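Local coordinates for protein riboflavin kinase, putative (Trypanosoma brucei, PDB 3BNW) that probably catalyses the ATP-dependent phosphorylation of riboflavin to the flavin cofactor FMN, at residues L20-H26 against T39-L44; V48-L52 against I172-E176; N57-W63 against L121-M127. All blocks are in the same frame, centred on the assembly; numbering follows the deposited sequence.

Interaction 1 (L20-H26 against T39-L44); sequences LRGKVVH and TANIGL
The range L20-H26 is an extended strand as far as V25, and T39-L44 runs back along its end; the two are antiparallel, with end-to-end directions 132° apart, and 39-44 is strand only at N41 and I42. T39 lies before the paired part; its O comes within 3.3 Å of H26 O, two acceptors, so no bond forms there. At A40, CB meets V24 CG1 at 4.2 Å and CA sends a CA-H...O contact to V25 O at 3.6 Å. N41 forms the hydrogen-bonded pair with V25 (CA-CA 5.2 Å): V25 N donates to N41 O at 2.8 Å and N41 N to V25 O at 2.9 Å, both nearly linear. Its side chain (chi1 m) shares a sheet face with V25, with V25 CG2 3.9 Å from N41 CB. I42 then forms the non-hydrogen-bonded pair with V24 (CA-CA 4.9 Å) on the opposite face. With an mt rotamer, I42 places CG2 3.7 Å from G22 CA, a spot where a CB on G22 would clash, and CD1 4.5 Å from L20 CD2. G43 N donates to K23 O at 2.9 Å, and a water extends the pairing, donating to G43 O at 2.6 Å and accepting from K23 N at 3.0 Å. Finally L44, also mt, brings CD2 to 4.5 Å from L20 CD2, near V48 and L52 of the following helix. T39-N41 belong to the Pro-Thr-Ala-Asn signature of riboflavin kinases, which in relatives lines the magnesium-nucleotide site; here, without ligand, these backbone bonds tie that signature to a strand of the family's antiparallel barrel.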
ATOM      1  N   LEU A  20       2.415   4.495  -6.985  1.00 24.19           N
ATOM      2  CA  LEU A  20       1.571   5.534  -6.403  1.00 24.22           C
ATOM      3  C   LEU A  20       2.366   6.334  -5.394  1.00 23.91           C
ATOM      4  O   LEU A  20       3.019   5.762  -4.519  1.00 24.39           O
ATOM      5  CB  LEU A  20       0.333   4.912  -5.746  1.00 24.21           C
ATOM      6  CG  LEU A  20      -0.731   5.845  -5.146  1.00 24.43           C
ATOM      7  CD1 LEU A  20      -1.177   6.919  -6.131  1.00 23.86           C
ATOM      8  CD2 LEU A  20      -1.943   5.033  -4.661  1.00 24.74           C
ATOM      9  N   ARG A  21       2.326   7.656  -5.528  1.00 23.67           N
ATOM     10  CA  ARG A  21       3.014   8.557  -4.600  1.00 23.48           C
ATOM     11  C   ARG A  21       2.007   9.562  -4.060  1.00 23.50           C
ATOM     12  O   ARG A  21       1.262  10.166  -4.832  1.00 23.67           O
ATOM     13  CB  ARG A  21       4.164   9.293  -5.303  1.00 23.37           C
ATOM     14  CG  ARG A  21       4.899  10.307  -4.411  1.00 23.61           C
ATOM     15  CD  ARG A  21       6.073  10.979  -5.128  1.00 23.13           C
ATOM     16  NE  ARG A  21       5.663  11.657  -6.365  1.00 22.25           N
ATOM     17  CZ  ARG A  21       6.017  11.298  -7.601  1.00 21.61           C
ATOM     18  NH1 ARG A  21       6.819  10.260  -7.816  1.00 21.62           N
ATOM     19  NH2 ARG A  21       5.574  11.995  -8.640  1.00 21.65           N
ATOM     20  N   GLY A  22       1.987   9.736  -2.742  1.00 23.30           N
ATOM     21  CA  GLY A  22       1.073  10.680  -2.105  1.00 23.38           C
ATOM     22  C   GLY A  22       1.379  10.868  -0.632  1.00 23.52           C
ATOM     23  O   GLY A  22       2.112  10.079  -0.046  1.00 23.62           O
ATOM     24  N   LYS A  23       0.811  11.915  -0.039  1.00 23.78           N
ATOM     25  CA  LYS A  23       1.013  12.209   1.381  1.00 24.13           C
ATOM     26  C   LYS A  23       0.123  11.360   2.299  1.00 24.15           C
ATOM     27  O   LYS A  23      -0.995  10.990   1.938  1.00 23.87           O
ATOM     28  CB  LYS A  23       0.779  13.698   1.662  1.00 24.17           C
ATOM     29  CG  LYS A  23       1.786  14.611   0.981  1.00 24.36           C
ATOM     30  CD  LYS A  23       2.054  15.868   1.786  1.00 24.41           C
ATOM     31  CE  LYS A  23       2.892  16.857   0.986  1.00 24.63           C
ATOM     32  NZ  LYS A  23       3.479  17.927   1.839  1.00 25.18           N
ATOM     33  N   VAL A  24       0.644  11.059   3.487  1.00 24.36           N
ATOM     34  CA  VAL A  24      -0.103  10.327   4.506  1.00 24.81           C
ATOM     35  C   VAL A  24      -1.051  11.296   5.219  1.00 25.09           C
ATOM     36  O   VAL A  24      -0.602  12.291   5.803  1.00 25.74           O
ATOM     37  CB  VAL A  24       0.840   9.665   5.540  1.00 24.84           C
ATOM     38  CG1 VAL A  24       0.040   8.880   6.577  1.00 24.09           C
ATOM     39  CG2 VAL A  24       1.849   8.755   4.842  1.00 24.74           C
ATOM     40  N   VAL A  25      -2.349  10.996   5.167  1.00 25.19           N
ATOM     41  CA  VAL A  25      -3.390  11.844   5.751  1.00 25.32           C
ATOM     42  C   VAL A  25      -4.294  11.050   6.695  1.00 26.06           C
ATOM     43  O   VAL A  25      -4.207   9.822   6.772  1.00 26.40           O
ATOM     44  CB  VAL A  25      -4.259  12.495   4.654  1.00 25.19           C
ATOM     45  CG1 VAL A  25      -3.399  13.344   3.729  1.00 24.48           C
ATOM     46  CG2 VAL A  25      -5.017  11.436   3.862  1.00 24.57           C
ATOM     47  N   HIS A  26      -5.160  11.759   7.415  1.00 26.68           N
ATOM     48  CA  HIS A  26      -6.124  11.131   8.321  1.00 26.73           C
ATOM     49  C   HIS A  26      -7.338  10.624   7.548  1.00 26.72           C
ATOM     50  O   HIS A  26      -8.258  10.042   8.126  1.00 27.05           O
ATOM     51  CB  HIS A  26      -6.568  12.121   9.398  1.00 26.82           C
ATOM     52  CG  HIS A  26      -5.468  12.538  10.325  1.00 27.14           C
ATOM     53  ND1 HIS A  26      -4.538  13.499   9.994  1.00 27.58           N
ATOM     54  CD2 HIS A  26      -5.154  12.128  11.577  1.00 27.69           C
ATOM     55  CE1 HIS A  26      -3.698  13.663  11.001  1.00 27.41           C
ATOM     56  NE2 HIS A  26      -4.050  12.843  11.975  1.00 27.58           N
ATOM     57  N   THR A  39      -6.450   4.304  10.600  1.00 40.66           N
ATOM     58  CA  THR A  39      -7.223   5.139   9.673  1.00 40.06           C
ATOM     59  C   THR A  39      -6.317   6.072   8.845  1.00 39.47           C
ATOM     60  O   THR A  39      -6.730   7.165   8.457  1.00 39.67           O
ATOM     61  CB  THR A  39      -8.290   5.963  10.429  1.00 39.96           C
ATOM     62  OG1 THR A  39      -7.650   6.840  11.365  1.00 39.87           O
ATOM     63  CG2 THR A  39      -9.251   5.043  11.170  1.00 39.27           C
ATOM     64  N   ALA A  40      -5.088   5.636   8.575  1.00 38.68           N
ATOM     65  CA  ALA A  40      -4.159   6.406   7.746  1.00 38.06           C
ATOM     66  C   ALA A  40      -4.450   6.137   6.273  1.00 37.54           C
ATOM     67  O   ALA A  40      -4.658   4.986   5.875  1.00 37.61           O
ATOM     68  CB  ALA A  40      -2.722   6.046   8.073  1.00 37.99           C
ATOM     69  N   ASN A  41      -4.475   7.205   5.477  1.00 36.68           N
ATOM     70  CA  ASN A  41      -4.754   7.112   4.046  1.00 35.98           C
ATOM     71  C   ASN A  41      -3.691   7.821   3.226  1.00 35.09           C
ATOM     72  O   ASN A  41      -2.941   8.645   3.742  1.00 34.53           O
ATOM     73  CB  ASN A  41      -6.108   7.744   3.718  1.00 36.10           C
ATOM     74  CG  ASN A  41      -7.214   7.268   4.629  1.00 36.62           C
ATOM     75  OD1 ASN A  41      -7.741   6.166   4.469  1.00 36.58           O
ATOM     76  ND2 ASN A  41      -7.585   8.108   5.588  1.00 38.02           N
ATOM     77  N   ILE A  42      -3.640   7.495   1.940  1.00 34.54           N
ATOM     78  CA  ILE A  42      -2.840   8.253   0.986  1.00 34.03           C
ATOM     79  C   ILE A  42      -3.756   9.281   0.330  1.00 33.50           C
ATOM     80  O   ILE A  42      -4.821   8.929  -0.179  1.00 33.36           O
ATOM     81  CB  ILE A  42      -2.209   7.348  -0.085  1.00 33.71           C
ATOM     82  CG1 ILE A  42      -1.343   6.280   0.581  1.00 33.79           C
ATOM     83  CG2 ILE A  42      -1.373   8.173  -1.049  1.00 32.81           C
ATOM     84  CD1 ILE A  42      -0.618   5.388  -0.400  1.00 34.55           C
ATOM     85  N   GLY A  43      -3.348  10.548   0.367  1.00 32.96           N
ATOM     86  CA  GLY A  43      -4.133  11.633  -0.213  1.00 32.63           C
ATOM     87  C   GLY A  43      -4.209  11.530  -1.723  1.00 32.40           C
ATOM     88  O   GLY A  43      -3.184  11.552  -2.403  1.00 32.36           O
ATOM     89  N   LEU A  44      -5.430  11.408  -2.243  1.00 32.08           N
ATOM     90  CA  LEU A  44      -5.659  11.285  -3.677  1.00 31.86           C
ATOM     91  C   LEU A  44      -6.276  12.564  -4.235  1.00 31.89           C
ATOM     92  O   LEU A  44      -6.655  13.463  -3.484  1.00 31.85           O
ATOM     93  CB  LEU A  44      -6.587  10.101  -3.965  1.00 31.76           C
ATOM     94  CG  LEU A  44      -6.250   8.767  -3.290  1.00 31.55           C
ATOM     95  CD1 LEU A  44      -7.280   7.698  -3.661  1.00 30.21           C
ATOM     96  CD2 LEU A  44      -4.838   8.314  -3.645  1.00 30.59           C
TER
HETATM   97  O   HOH W   1      -1.302  13.260  -1.716  1.00 38.62           O

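Interaction 2 (V48-L52 against I172-E176); sequences VMECL and IPYFE
A cysteine lies squarely on a phenylalanine ring here: C51 CB sits 3.4 Å from the centroid of the F175 ring, only 9° off its normal, a CH-pi contact. The C51 sulfur lies obliquely, SG being 4.0 Å from the centroid and 3.4 Å from F175 CD1, which adds a Cys sulfur-aromatic contact. The segment 48-52 is helical, with L52 N hydrogen-bonded to V48 O at 3.1 Å. Its axis passes 8.6 Å from that of strand 174-176 at 32°, the two running roughly in the same direction, and no hydrogen bond joins them. A cis peptide precedes P173, after which the chain is extended. The strand pairs antiparallel with 18-25, through Y174 with R21 and E176 with F19, so the C-terminal part of the chain adds an edge to the riboflavin kinase sheet and the helix packs against it. F175 (chi1 t, chi2 -81°) points to the helix and also stacks on F18. V48, chi1 t, fits beside it, with CG1 4.2 Å from F175 CB and CG2 3.7 Å from P173 CG. L52 CD2 reaches F175 CE2 at 4.1 Å. Y174 points away from the helix, its OH donating to E176 OE1 at 3.0 Å.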
ATOM      1  N   VAL A  48      -6.090  10.683  -9.971  1.00 31.37           N
ATOM      2  CA  VAL A  48      -5.479   9.479  -9.414  1.00 30.98           C
ATOM      3  C   VAL A  48      -6.542   8.487  -8.934  1.00 30.61           C
ATOM      4  O   VAL A  48      -6.348   7.277  -9.036  1.00 30.54           O
ATOM      5  CB  VAL A  48      -4.496   9.823  -8.276  1.00 30.98           C
ATOM      6  CG1 VAL A  48      -3.999   8.560  -7.587  1.00 31.69           C
ATOM      7  CG2 VAL A  48      -3.325  10.626  -8.820  1.00 30.42           C
ATOM      8  N   MET A  49      -7.660   9.002  -8.422  1.00 30.18           N
ATOM      9  CA  MET A  49      -8.817   8.169  -8.085  1.00 29.70           C
ATOM     10  C   MET A  49      -9.328   7.390  -9.303  1.00 29.86           C
ATOM     11  O   MET A  49      -9.770   6.245  -9.173  1.00 29.50           O
ATOM     12  CB  MET A  49      -9.954   9.024  -7.513  1.00 29.77           C
ATOM     13  CG  MET A  49      -9.791   9.386  -6.040  1.00 29.49           C
ATOM     14  SD  MET A  49     -11.216  10.242  -5.322  1.00 28.70           S
ATOM     15  CE  MET A  49     -12.568   9.180  -5.816  1.00 28.99           C
ATOM     16  N   GLU A  50      -9.271   8.019 -10.478  1.00 30.10           N
ATOM     17  CA  GLU A  50      -9.690   7.388 -11.732  1.00 30.20           C
ATOM     18  C   GLU A  50      -8.748   6.251 -12.124  1.00 29.96           C
ATOM     19  O   GLU A  50      -9.193   5.192 -12.560  1.00 30.33           O
ATOM     20  CB  GLU A  50      -9.755   8.417 -12.866  1.00 30.19           C
ATOM     21  CG  GLU A  50     -10.452   7.903 -14.129  1.00 30.64           C
ATOM     22  CD  GLU A  50     -10.426   8.898 -15.284  1.00 30.84           C
ATOM     23  OE1 GLU A  50      -9.459   9.684 -15.390  1.00 31.31           O
ATOM     24  OE2 GLU A  50     -11.374   8.883 -16.100  1.00 31.84           O
ATOM     25  N   CYS A  51      -7.448   6.483 -11.980  1.00 29.63           N
ATOM     26  CA  CYS A  51      -6.445   5.453 -12.245  1.00 29.53           C
ATOM     27  C   CYS A  51      -6.628   4.216 -11.364  1.00 29.16           C
ATOM     28  O   CYS A  51      -6.385   3.095 -11.806  1.00 29.44           O
ATOM     29  CB  CYS A  51      -5.038   6.018 -12.030  1.00 29.84           C
ATOM     30  SG  CYS A  51      -4.467   7.113 -13.341  1.00 30.72           S
ATOM     31  N   LEU A  52      -7.058   4.431 -10.123  1.00 28.47           N
ATOM     32  CA  LEU A  52      -7.188   3.350  -9.145  1.00 27.88           C
ATOM     33  C   LEU A  52      -8.477   2.531  -9.284  1.00 27.71           C
ATOM     34  O   LEU A  52      -8.604   1.469  -8.672  1.00 27.37           O
ATOM     35  CB  LEU A  52      -7.086   3.912  -7.725  1.00 27.36           C
ATOM     36  CG  LEU A  52      -5.732   4.525  -7.372  1.00 26.48           C
ATOM     37  CD1 LEU A  52      -5.832   5.349  -6.102  1.00 25.07           C
ATOM     38  CD2 LEU A  52      -4.668   3.450  -7.249  1.00 25.66           C
ATOM     39  N   ILE A 172       2.262  15.712  -6.605  1.00 31.19           N
ATOM     40  CA  ILE A 172       1.583  14.846  -5.633  1.00 30.43           C
ATOM     41  C   ILE A 172       0.074  15.125  -5.647  1.00 29.67           C
ATOM     42  O   ILE A 172      -0.339  16.285  -5.632  1.00 29.70           O
ATOM     43  CB  ILE A 172       2.113  15.024  -4.182  1.00 30.50           C
ATOM     44  CG1 ILE A 172       2.579  16.469  -3.940  1.00 30.80           C
ATOM     45  CG2 ILE A 172       3.237  14.030  -3.894  1.00 30.23           C
ATOM     46  CD1 ILE A 172       2.784  16.827  -2.482  1.00 30.39           C
ATOM     47  N   PRO A 173      -0.753  14.066  -5.701  1.00 28.70           N
ATOM     48  CA  PRO A 173      -0.362  12.668  -5.876  1.00 28.12           C
ATOM     49  C   PRO A 173       0.129  12.358  -7.301  1.00 27.59           C
ATOM     50  O   PRO A 173       0.015  13.196  -8.204  1.00 27.36           O
ATOM     51  CB  PRO A 173      -1.657  11.904  -5.575  1.00 28.08           C
ATOM     52  CG  PRO A 173      -2.736  12.848  -5.922  1.00 28.29           C
ATOM     53  CD  PRO A 173      -2.214  14.209  -5.563  1.00 28.68           C
ATOM     54  N   TYR A 174       0.681  11.162  -7.480  1.00 26.96           N
ATOM     55  CA  TYR A 174       1.126  10.698  -8.789  1.00 26.53           C
ATOM     56  C   TYR A 174       0.914   9.187  -8.936  1.00 26.30           C
ATOM     57  O   TYR A 174       1.218   8.423  -8.021  1.00 26.38           O
ATOM     58  CB  TYR A 174       2.605  11.044  -9.010  1.00 26.24           C
ATOM     59  CG  TYR A 174       3.098  10.621 -10.369  1.00 25.97           C
ATOM     60  CD1 TYR A 174       3.852   9.462 -10.531  1.00 25.40           C
ATOM     61  CD2 TYR A 174       2.776  11.359 -11.500  1.00 25.69           C
ATOM     62  CE1 TYR A 174       4.285   9.061 -11.785  1.00 24.36           C
ATOM     63  CE2 TYR A 174       3.203  10.970 -12.754  1.00 25.25           C
ATOM     64  CZ  TYR A 174       3.954   9.821 -12.892  1.00 25.43           C
ATOM     65  OH  TYR A 174       4.374   9.442 -14.147  1.00 26.67           O
ATOM     66  N   PHE A 175       0.403   8.775 -10.096  1.00 26.10           N
ATOM     67  CA  PHE A 175       0.165   7.369 -10.413  1.00 26.22           C
ATOM     68  C   PHE A 175       0.905   7.005 -11.700  1.00 26.74           C
ATOM     69  O   PHE A 175       0.942   7.809 -12.631  1.00 26.44           O
ATOM     70  CB  PHE A 175      -1.345   7.132 -10.583  1.00 25.96           C
ATOM     71  CG  PHE A 175      -1.709   5.755 -11.099  1.00 25.26           C
ATOM     72  CD1 PHE A 175      -1.644   5.462 -12.457  1.00 24.79           C
ATOM     73  CD2 PHE A 175      -2.141   4.764 -10.231  1.00 25.56           C
ATOM     74  CE1 PHE A 175      -1.979   4.203 -12.935  1.00 24.01           C
ATOM     75  CE2 PHE A 175      -2.486   3.499 -10.711  1.00 26.14           C
ATOM     76  CZ  PHE A 175      -2.400   3.224 -12.065  1.00 24.33           C
ATOM     77  N   GLU A 176       1.472   5.796 -11.757  1.00 27.86           N
ATOM     78  CA  GLU A 176       2.111   5.286 -12.984  1.00 28.69           C
ATOM     79  C   GLU A 176       2.061   3.757 -13.135  1.00 28.94           C
ATOM     80  O   GLU A 176       2.366   3.029 -12.200  1.00 29.16           O
ATOM     81  CB  GLU A 176       3.571   5.753 -13.056  1.00 28.51           C
ATOM     82  CG  GLU A 176       4.344   5.119 -14.215  1.00 28.54           C
ATOM     83  CD  GLU A 176       5.677   5.773 -14.506  1.00 28.40           C
ATOM     84  OE1 GLU A 176       5.943   6.879 -13.998  1.00 28.35           O
ATOM     85  OE2 GLU A 176       6.464   5.167 -15.258  1.00 27.69           O
TER

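Interaction 3 (N57-W63 against L121-M127); sequences NLVVYGW and LGEIRSM
Strands 58-63 and 121-126 run antiparallel, their axes 4.5 Å apart at closest approach and 146° between directions, and the pairing is broken by bulges. M127 N donates to N57 O at 3.2 Å; N57 has a positive phi (78°) and with L58 forms a G1 bulge opposite I86 of the other neighbouring strand. V59 pairs with R125 through V59 N to R125 O (2.8 Å), but V59 O accepts from I124 N (2.8 Å), and V60 then faces E123. This shift of one residue makes a bulge at I124, whose psi is -52°. Y61 N donates to G122 O at 2.9 Å, while Y61 O takes L121 N at 2.9 Å and, weakly, G122 N at 3.4 Å: a classic bulge of L121 and G122.

Y61, chi1 p, folds its ring over G122 CA; a CB on G122 would lie 2.4 Å from Y61 OH, so the glycine leaves room for the ring. The Y61 hydroxyl bonds to Q11. I124 packs CG1 3.6 Å from Y61 CD2 and CD1 4.0 Å from V59 CG1. V59 CG2 lies over the R125 guanidinium, 3.7 Å from R125 NH2, while R125 NE makes a salt bridge to D143. L58 CD1 approaches E123 OE1 at 3.4 Å. W63 CD1 touches L121 CD1 at 3.5 Å. Since I124 and Y61 also reach T147 of helix 133-151, the pair forms part of the wall that this helix packs against, in the antiparallel barrel characteristic of riboflavin kinases.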
ATOM      1  N   ASN A  57     -12.145  -2.460  -4.197  1.00 25.74           N
ATOM      2  CA  ASN A  57     -12.719  -3.648  -3.552  1.00 24.73           C
ATOM      3  C   ASN A  57     -11.669  -4.734  -3.325  1.00 24.28           C
ATOM      4  O   ASN A  57     -12.000  -5.911  -3.257  1.00 24.01           O
ATOM      5  CB  ASN A  57     -13.923  -4.195  -4.347  1.00 24.45           C
ATOM      6  CG  ASN A  57     -14.866  -5.049  -3.499  1.00 23.55           C
ATOM      7  OD1 ASN A  57     -15.334  -6.094  -3.945  1.00 21.67           O
ATOM      8  ND2 ASN A  57     -15.153  -4.601  -2.282  1.00 22.62           N
ATOM      9  N   LEU A  58     -10.408  -4.328  -3.180  1.00 24.10           N
ATOM     10  CA  LEU A  58      -9.290  -5.271  -3.058  1.00 23.60           C
ATOM     11  C   LEU A  58      -8.333  -4.937  -1.930  1.00 22.72           C
ATOM     12  O   LEU A  58      -8.150  -3.770  -1.577  1.00 22.45           O
ATOM     13  CB  LEU A  58      -8.466  -5.290  -4.347  1.00 23.71           C
ATOM     14  CG  LEU A  58      -9.164  -5.644  -5.649  1.00 24.25           C
ATOM     15  CD1 LEU A  58      -8.169  -5.468  -6.805  1.00 25.02           C
ATOM     16  CD2 LEU A  58      -9.735  -7.060  -5.607  1.00 23.55           C
ATOM     17  N   VAL A  59      -7.713  -5.984  -1.387  1.00 22.46           N
ATOM     18  CA  VAL A  59      -6.511  -5.862  -0.565  1.00 21.89           C
ATOM     19  C   VAL A  59      -5.325  -6.238  -1.450  1.00 22.26           C
ATOM     20  O   VAL A  59      -5.300  -7.331  -2.034  1.00 22.61           O
ATOM     21  CB  VAL A  59      -6.520  -6.807   0.650  1.00 21.73           C
ATOM     22  CG1 VAL A  59      -5.224  -6.650   1.445  1.00 19.86           C
ATOM     23  CG2 VAL A  59      -7.738  -6.548   1.526  1.00 20.20           C
ATOM     24  N   VAL A  60      -4.356  -5.332  -1.558  1.00 22.14           N
ATOM     25  CA  VAL A  60      -3.208  -5.519  -2.448  1.00 21.73           C
ATOM     26  C   VAL A  60      -1.915  -5.508  -1.648  1.00 21.48           C
ATOM     27  O   VAL A  60      -1.924  -5.201  -0.466  1.00 20.82           O
ATOM     28  CB  VAL A  60      -3.144  -4.429  -3.554  1.00 21.45           C
ATOM     29  CG1 VAL A  60      -4.397  -4.484  -4.419  1.00 21.78           C
ATOM     30  CG2 VAL A  60      -2.945  -3.042  -2.953  1.00 19.52           C
ATOM     31  N   TYR A  61      -0.811  -5.842  -2.314  1.00 21.39           N
ATOM     32  CA  TYR A  61       0.487  -5.934  -1.671  1.00 20.97           C
ATOM     33  C   TYR A  61       1.609  -5.443  -2.578  1.00 20.81           C
ATOM     34  O   TYR A  61       1.438  -5.324  -3.791  1.00 21.06           O
ATOM     35  CB  TYR A  61       0.747  -7.380  -1.238  1.00 21.10           C
ATOM     36  CG  TYR A  61       0.890  -8.369  -2.376  1.00 21.04           C
ATOM     37  CD1 TYR A  61       2.138  -8.640  -2.935  1.00 21.94           C
ATOM     38  CD2 TYR A  61      -0.212  -9.036  -2.892  1.00 20.77           C
ATOM     39  CE1 TYR A  61       2.281  -9.542  -3.978  1.00 21.32           C
ATOM     40  CE2 TYR A  61      -0.077  -9.945  -3.932  1.00 21.05           C
ATOM     41  CZ  TYR A  61       1.175 -10.193  -4.473  1.00 20.88           C
ATOM     42  OH  TYR A  61       1.325 -11.092  -5.510  1.00 20.79           O
ATOM     43  N   GLY A  62       2.764  -5.167  -1.980  1.00 20.63           N
ATOM     44  CA  GLY A  62       3.941  -4.745  -2.738  1.00 20.19           C
ATOM     45  C   GLY A  62       5.007  -4.134  -1.857  1.00 19.88           C
ATOM     46  O   GLY A  62       5.081  -4.429  -0.670  1.00 19.36           O
ATOM     47  N   TRP A  63       5.829  -3.269  -2.447  1.00 20.10           N
ATOM     48  CA  TRP A  63       6.907  -2.587  -1.731  1.00 20.04           C
ATOM     49  C   TRP A  63       6.569  -1.121  -1.555  1.00 20.22           C
ATOM     50  O   TRP A  63       5.990  -0.511  -2.447  1.00 20.65           O
ATOM     51  CB  TRP A  63       8.214  -2.690  -2.511  1.00 19.99           C
ATOM     52  CG  TRP A  63       8.728  -4.073  -2.643  1.00 19.42           C
ATOM     53  CD1 TRP A  63       8.644  -4.869  -3.737  1.00 19.18           C
ATOM     54  CD2 TRP A  63       9.420  -4.827  -1.643  1.00 19.06           C
ATOM     55  NE1 TRP A  63       9.237  -6.078  -3.485  1.00 19.56           N
ATOM     56  CE2 TRP A  63       9.721  -6.081  -2.205  1.00 18.68           C
ATOM     57  CE3 TRP A  63       9.815  -4.564  -0.327  1.00 19.74           C
ATOM     58  CZ2 TRP A  63      10.399  -7.078  -1.501  1.00 19.07           C
ATOM     59  CZ3 TRP A  63      10.490  -5.557   0.377  1.00 19.70           C
ATOM     60  CH2 TRP A  63      10.776  -6.799  -0.216  1.00 19.25           C
ATOM     61  N   LEU A 121       2.165  -4.760  -6.489  1.00 23.57           N
ATOM     62  CA  LEU A 121       2.577  -5.859  -7.358  1.00 23.25           C
ATOM     63  C   LEU A 121       1.528  -6.957  -7.498  1.00 23.86           C
ATOM     64  O   LEU A 121       1.611  -7.768  -8.418  1.00 24.13           O
ATOM     65  CB  LEU A 121       3.893  -6.455  -6.857  1.00 23.04           C
ATOM     66  CG  LEU A 121       5.098  -5.509  -6.966  1.00 22.50           C
ATOM     67  CD1 LEU A 121       6.256  -5.994  -6.110  1.00 21.52           C
ATOM     68  CD2 LEU A 121       5.521  -5.349  -8.415  1.00 21.78           C
ATOM     69  N   GLY A 122       0.543  -7.004  -6.603  1.00 24.38           N
ATOM     70  CA  GLY A 122      -0.523  -7.991  -6.750  1.00 24.45           C
ATOM     71  C   GLY A 122      -1.658  -7.869  -5.757  1.00 24.77           C
ATOM     72  O   GLY A 122      -1.612  -7.058  -4.821  1.00 24.95           O
ATOM     73  N   GLU A 123      -2.659  -8.724  -5.950  1.00 24.27           N
ATOM     74  CA  GLU A 123      -3.871  -8.722  -5.141  1.00 24.00           C
ATOM     75  C   GLU A 123      -3.986  -9.967  -4.263  1.00 23.94           C
ATOM     76  O   GLU A 123      -3.653 -11.073  -4.689  1.00 23.52           O
ATOM     77  CB  GLU A 123      -5.091  -8.605  -6.047  1.00 24.08           C
ATOM     78  CG  GLU A 123      -5.278  -9.753  -7.032  1.00 23.49           C
ATOM     79  CD  GLU A 123      -6.239  -9.401  -8.134  1.00 24.16           C
ATOM     80  OE1 GLU A 123      -6.887  -8.342  -8.027  1.00 23.95           O
ATOM     81  OE2 GLU A 123      -6.342 -10.172  -9.115  1.00 25.97           O
ATOM     82  N   ILE A 124      -4.466  -9.772  -3.036  1.00 24.12           N
ATOM     83  CA  ILE A 124      -4.607 -10.858  -2.066  1.00 24.28           C
ATOM     84  C   ILE A 124      -6.025 -11.429  -2.106  1.00 24.56           C
ATOM     85  O   ILE A 124      -6.220 -12.638  -2.256  1.00 25.08           O
ATOM     86  CB  ILE A 124      -4.290 -10.371  -0.633  1.00 24.36           C
ATOM     87  CG1 ILE A 124      -2.875  -9.772  -0.575  1.00 24.29           C
ATOM     88  CG2 ILE A 124      -4.452 -11.511   0.365  1.00 23.87           C
ATOM     89  CD1 ILE A 124      -2.400  -9.385   0.815  1.00 23.71           C
ATOM     90  N   ARG A 125      -7.006 -10.539  -1.992  1.00 24.25           N
ATOM     91  CA  ARG A 125      -8.408 -10.916  -1.900  1.00 23.70           C
ATOM     92  C   ARG A 125      -9.252  -9.654  -2.042  1.00 24.05           C
ATOM     93  O   ARG A 125      -8.713  -8.546  -2.070  1.00 23.39           O
ATOM     94  CB  ARG A 125      -8.675 -11.534  -0.531  1.00 23.90           C
ATOM     95  CG  ARG A 125      -8.349 -10.574   0.605  1.00 23.14           C
ATOM     96  CD  ARG A 125      -8.255 -11.237   1.936  1.00 22.95           C
ATOM     97  NE  ARG A 125      -7.947 -10.263   2.987  1.00 23.07           N
ATOM     98  CZ  ARG A 125      -8.847  -9.464   3.564  1.00 22.80           C
ATOM     99  NH1 ARG A 125     -10.112  -9.475   3.170  1.00 23.60           N
ATOM    100  NH2 ARG A 125      -8.478  -8.626   4.525  1.00 21.47           N
ATOM    101  N   SER A 126     -10.572  -9.824  -2.102  1.00 24.65           N
ATOM    102  CA  SER A 126     -11.493  -8.699  -1.948  1.00 25.11           C
ATOM    103  C   SER A 126     -11.554  -8.297  -0.479  1.00 25.70           C
ATOM    104  O   SER A 126     -11.247  -9.094   0.405  1.00 25.43           O
ATOM    105  CB  SER A 126     -12.896  -9.047  -2.441  1.00 24.98           C
ATOM    106  OG  SER A 126     -13.443 -10.109  -1.692  1.00 25.39           O
ATOM    107  N   MET A 127     -11.955  -7.057  -0.229  1.00 26.50           N
ATOM    108  CA  MET A 127     -12.034  -6.531   1.127  1.00 27.07           C
ATOM    109  C   MET A 127     -13.013  -7.313   1.991  1.00 27.21           C
ATOM    110  O   MET A 127     -12.766  -7.512   3.181  1.00 27.32           O
ATOM    111  CB  MET A 127     -12.405  -5.047   1.103  1.00 27.13           C
ATOM    112  CG  MET A 127     -11.233  -4.156   0.696  1.00 27.72           C
ATOM    113  SD  MET A 127     -11.654  -2.414   0.538  1.00 27.85           S
ATOM    114  CE  MET A 127     -12.630  -2.136   2.007  1.00 30.18           C
TER

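Overall arrangement
From the N terminus, strand 18-25 comes first, and interaction 1 closes a short loop when 39-44 returns to it; residues 27-32 of that loop are not modelled. Helix 46-52 follows and opens interaction 2, which waits some 120 residues for 172-176. Within that span strand 58-69 opens interaction 3 and strand 115-126 completes it, so interaction 3 is nested in interaction 2, while interaction 1 precedes both. Interactions 1 and 2 touch, R21 N lying 2.8 Å from Y174 O in a probable hydrogen bond. Interaction 3 has its centre about 17 Å from each of theirs, yet strand 115-126 neighbours 18-25, so one sheet unites all three.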